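PDB 5LQ6: virulence protein vsdE from Salmonella enterica, which acts as a secreted cysteine hydrolase effector that suppresses host immune responses and contributes to Salmonella virulence. Local coordinates for residues A[180-185]-A[191-196]. The protein carries 4 engineered substitutions. Sequence-based numbering, arbitrary orientation.
Sequences YVQFID and NILPSL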
ATOM      1  N   TYR A 180      -4.090  -0.499 -17.178  1.00 12.91           N
ATOM      2  CA  TYR A 180      -3.436  -1.676 -16.677  1.00 12.49           C
ATOM      3  C   TYR A 180      -3.091  -1.490 -15.224  1.00 10.70           C
ATOM      4  O   TYR A 180      -2.929  -0.366 -14.737  1.00 10.27           O
ATOM      5  CB  TYR A 180      -2.184  -2.041 -17.503  1.00 12.56           C
ATOM      6  CG  TYR A 180      -1.076  -1.052 -17.465  1.00 12.77           C
ATOM      7  CD1 TYR A 180      -0.090  -1.105 -16.479  1.00 14.17           C
ATOM      8  CD2 TYR A 180      -0.938  -0.065 -18.415  1.00 15.33           C
ATOM      9  CE1 TYR A 180       0.936  -0.211 -16.421  1.00 14.68           C
ATOM     10  CE2 TYR A 180       0.088   0.853 -18.365  1.00 15.59           C
ATOM     11  CZ  TYR A 180       1.070   0.770 -17.405  1.00 15.40           C
ATOM     12  OH  TYR A 180       2.121   1.648 -17.376  1.00 18.12           O
ATOM     13  N   VAL A 181      -2.959  -2.622 -14.518  1.00 12.00           N
ATOM     14  CA  VAL A 181      -2.545  -2.579 -13.110  1.00 10.90           C
ATOM     15  C   VAL A 181      -1.019  -2.585 -13.010  1.00 11.32           C
ATOM     16  O   VAL A 181      -0.368  -3.457 -13.554  1.00 13.65           O
ATOM     17  CB  VAL A 181      -3.085  -3.792 -12.344  1.00 12.41           C
ATOM     18  CG1 VAL A 181      -2.656  -3.785 -10.886  1.00 13.14           C
ATOM     19  CG2 VAL A 181      -4.585  -3.808 -12.427  1.00 13.24           C
ATOM     20  N   GLN A 182      -0.490  -1.552 -12.344  1.00 10.07           N
ATOM     21  CA  GLN A 182       0.890  -1.538 -11.954  1.00 10.98           C
ATOM     22  C   GLN A 182       1.015  -1.902 -10.480  1.00 10.68           C
ATOM     23  O   GLN A 182       0.621  -1.118  -9.620  1.00 11.23           O
ATOM     24  CB  GLN A 182       1.525  -0.201 -12.232  1.00 11.92           C
ATOM     25  CG  GLN A 182       2.993  -0.104 -11.878  1.00 11.68           C
ATOM     26  CD  GLN A 182       3.835  -1.004 -12.732  1.00 12.49           C
ATOM     27  OE1 GLN A 182       3.886  -0.809 -13.979  1.00 13.12           O
ATOM     28  NE2 GLN A 182       4.403  -2.057 -12.152  1.00 12.58           N
ATOM     29  N   PHE A 183       1.576  -3.066 -10.212  1.00 11.57           N
ATOM     30  CA  PHE A 183       1.983  -3.392  -8.826  1.00 11.60           C
ATOM     31  C   PHE A 183       3.171  -2.584  -8.455  1.00 11.84           C
ATOM     32  O   PHE A 183       4.080  -2.351  -9.275  1.00 11.71           O
ATOM     33  CB  PHE A 183       2.166  -4.887  -8.678  1.00 12.09           C
ATOM     34  CG  PHE A 183       0.876  -5.660  -8.803  1.00 12.72           C
ATOM     35  CD1 PHE A 183      -0.053  -5.617  -7.808  1.00 13.05           C
ATOM     36  CD2 PHE A 183       0.579  -6.429  -9.931  1.00 15.44           C
ATOM     37  CE1 PHE A 183      -1.260  -6.328  -7.873  1.00 14.38           C
ATOM     38  CE2 PHE A 183      -0.615  -7.122  -9.994  1.00 16.12           C
ATOM     39  CZ  PHE A 183      -1.524  -7.074  -8.975  1.00 15.07           C
ATOM     40  N   ILE A 184       3.189  -2.154  -7.192  1.00 10.17           N
ATOM     41  CA  ILE A 184       4.256  -1.313  -6.644  1.00 10.77           C
ATOM     42  C   ILE A 184       4.666  -1.930  -5.310  1.00 11.63           C
ATOM     43  O   ILE A 184       3.829  -2.128  -4.447  1.00 12.46           O
ATOM     44  CB  ILE A 184       3.851   0.140  -6.435  1.00 12.16           C
ATOM     45  CG1 ILE A 184       3.251   0.736  -7.683  1.00 14.66           C
ATOM     46  CG2 ILE A 184       5.021   0.942  -5.946  1.00 12.66           C
ATOM     47  CD1 ILE A 184       2.341   1.891  -7.394  1.00 16.81           C
ATOM     48  N   ASP A 185       5.931  -2.246  -5.140  1.00 11.10           N
ATOM     49  CA  ASP A 185       6.421  -2.778  -3.852  1.00 11.65           C
ATOM     50  C   ASP A 185       7.550  -1.891  -3.416  1.00 12.02           C
ATOM     51  O   ASP A 185       8.722  -2.176  -3.739  1.00 11.63           O
ATOM     52  CB  ASP A 185       6.776  -4.263  -3.930  1.00 11.87           C
ATOM     53  CG  ASP A 185       7.015  -4.876  -2.591  1.00 14.01           C
ATOM     54  OD1 ASP A 185       7.234  -4.127  -1.626  1.00 13.56           O
ATOM     55  OD2 ASP A 185       6.936  -6.117  -2.490  1.00 14.99           O
ATOM     56  N   ASN A 191      13.310  -4.120  -7.033  1.00 14.31           N
ATOM     57  CA  ASN A 191      12.339  -4.090  -8.124  1.00 13.31           C
ATOM     58  C   ASN A 191      11.007  -3.500  -7.609  1.00 11.34           C
ATOM     59  O   ASN A 191      10.089  -4.235  -7.299  1.00 13.24           O
ATOM     60  CB  ASN A 191      12.149  -5.481  -8.710  1.00 13.11           C
ATOM     61  CG  ASN A 191      11.351  -5.553  -9.972  1.00 13.46           C
ATOM     62  OD1 ASN A 191      11.186  -4.559 -10.672  1.00 14.91           O
ATOM     63  ND2 ASN A 191      10.826  -6.702 -10.283  1.00 13.80           N
ATOM     64  N   ILE A 192      10.972  -2.197  -7.514  1.00 11.75           N
ATOM     65  CA  ILE A 192       9.848  -1.532  -6.864  1.00 11.06           C
ATOM     66  C   ILE A 192       8.601  -1.508  -7.771  1.00 11.46           C
ATOM     67  O   ILE A 192       7.486  -1.330  -7.240  1.00 11.27           O
ATOM     68  CB  ILE A 192      10.188  -0.136  -6.362  1.00 14.17           C
ATOM     69  CG1 ILE A 192      10.616   0.766  -7.501  1.00 16.21           C
ATOM     70  CG2 ILE A 192      11.245  -0.220  -5.269  1.00 13.97           C
ATOM     71  CD1 ILE A 192      10.821   2.219  -7.102  1.00 19.89           C
ATOM     72  N   LEU A 193       8.758  -1.687  -9.070  1.00 10.71           N
ATOM     73  CA  LEU A 193       7.652  -1.772 -10.005  1.00 11.55           C
ATOM     74  C   LEU A 193       7.676  -3.103 -10.716  1.00 11.50           C
ATOM     75  O   LEU A 193       8.040  -3.177 -11.924  1.00 12.26           O
ATOM     76  CB  LEU A 193       7.609  -0.630 -11.015  1.00 12.39           C
ATOM     77  CG  LEU A 193       6.825   0.621 -10.661  1.00 20.98           C
ATOM     78  CD1 LEU A 193       6.993   1.237  -9.336  1.00 24.10           C
ATOM     79  CD2 LEU A 193       7.065   1.650 -11.785  1.00 21.31           C
ATOM     80  N   PRO A 194       7.336  -4.199 -10.012  1.00 11.27           N
ATOM     81  CA  PRO A 194       7.364  -5.538 -10.639  1.00 11.88           C
ATOM     82  C   PRO A 194       6.258  -5.702 -11.648  1.00 12.83           C
ATOM     83  O   PRO A 194       5.165  -5.152 -11.468  1.00 14.04           O
ATOM     84  CB  PRO A 194       7.219  -6.465  -9.465  1.00 12.30           C
ATOM     85  CG  PRO A 194       6.384  -5.653  -8.503  1.00 11.21           C
ATOM     86  CD  PRO A 194       6.899  -4.269  -8.607  1.00 11.41           C
ATOM     87  N   SER A 195       6.493  -6.514 -12.662  1.00 13.20           N
ATOM     88  CA  SER A 195       5.426  -6.966 -13.516  1.00 13.79           C
ATOM     89  C   SER A 195       4.633  -8.021 -12.816  1.00 14.51           C
ATOM     90  O   SER A 195       5.065  -8.550 -11.806  1.00 14.04           O
ATOM     91  CB  SER A 195       5.964  -7.553 -14.813  1.00 16.39           C
ATOM     92  OG  SER A 195       6.698  -8.750 -14.536  1.00 15.85           O
ATOM     93  N   LEU A 196       3.452  -8.358 -13.353  1.00 15.40           N
ATOM     94  CA  LEU A 196       2.679  -9.458 -12.797  1.00 17.10           C
ATOM     95  C   LEU A 196       3.510 -10.746 -12.752  1.00 16.29           C
ATOM     96  O   LEU A 196       3.536 -11.443 -11.735  1.00 17.31           O
ATOM     97  CB  LEU A 196       1.411  -9.651 -13.630  1.00 17.56           C
ATOM     98  CG  LEU A 196       0.542 -10.829 -13.136  1.00 22.40           C
ATOM     99  CD1 LEU A 196      -0.083 -10.531 -11.802  1.00 24.27           C
ATOM    100  CD2 LEU A 196      -0.564 -11.100 -14.162  1.00 27.24           C
TER
HETATM  101  O   HOH W   1       6.267  -3.315 -14.055  1.00 14.60           O
HETATM  102  O   HOH W   2       2.622  -4.789 -12.280  1.00 14.10           O
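Ile192 O takes the N-H of Asp185, just past strand 180-184, and a weaker CA-H...O contact from Ile184, the last residue of that strand. Asp185 N lies 2.8 Å from Ile192 O, with 160° at the hydrogen, and Ile184 CA is 3.3 Å from Ile192 O. In the reverse direction Asp185 O receives the CA-H of Ile192, with Ile192 CA 3.4 Å from Asp185 O and Ile192 CG2 also close by. This short antiparallel-like pairing closes the turn that brings the chain back beside the outermost strand of the sheet.

Further up the strand the backbones part, and Gln182 fills in. Its CG stands anti to the backbone N (chi1 -179°), and the bend at chi2 carries the amide across to Leu193, with Gln182 NE2 facing the carbonyl of the next residue, 2.9 Å from Phe183 O in an almost straight bond with the oxygen in the amide plane. NE2 also donates to water 1, which in turn donates to Leu193 O. OE1 is taken by Arg55 of helix 55-65, so the amide's orientation is fixed from both ends. Water 2 bridges Phe183 N to Pro194 O.

Apolar groups pack around these links. Pro194 sets CD 3.5 Å from Phe183 O, and Leu193 crosses the Gln182 chain at about a right angle. The Leu193 and Ile184 side chains lie side by side, pointing the same way, with Leu193 CD1 touching Ile184 CG2. On the other flank, Leu196 CD1 meets Phe183 CE2 obliquely at 3.9 Å, while Val181 CG1 sits over the centre of one face of that ring.

Asp185 OD2 bonds to His165 NE2, consistent with the acidic member of a papain-like Cys-His-Asp triad with Cys76; the backbone bond to Ile192 probably helps hold that aspartate facing His165.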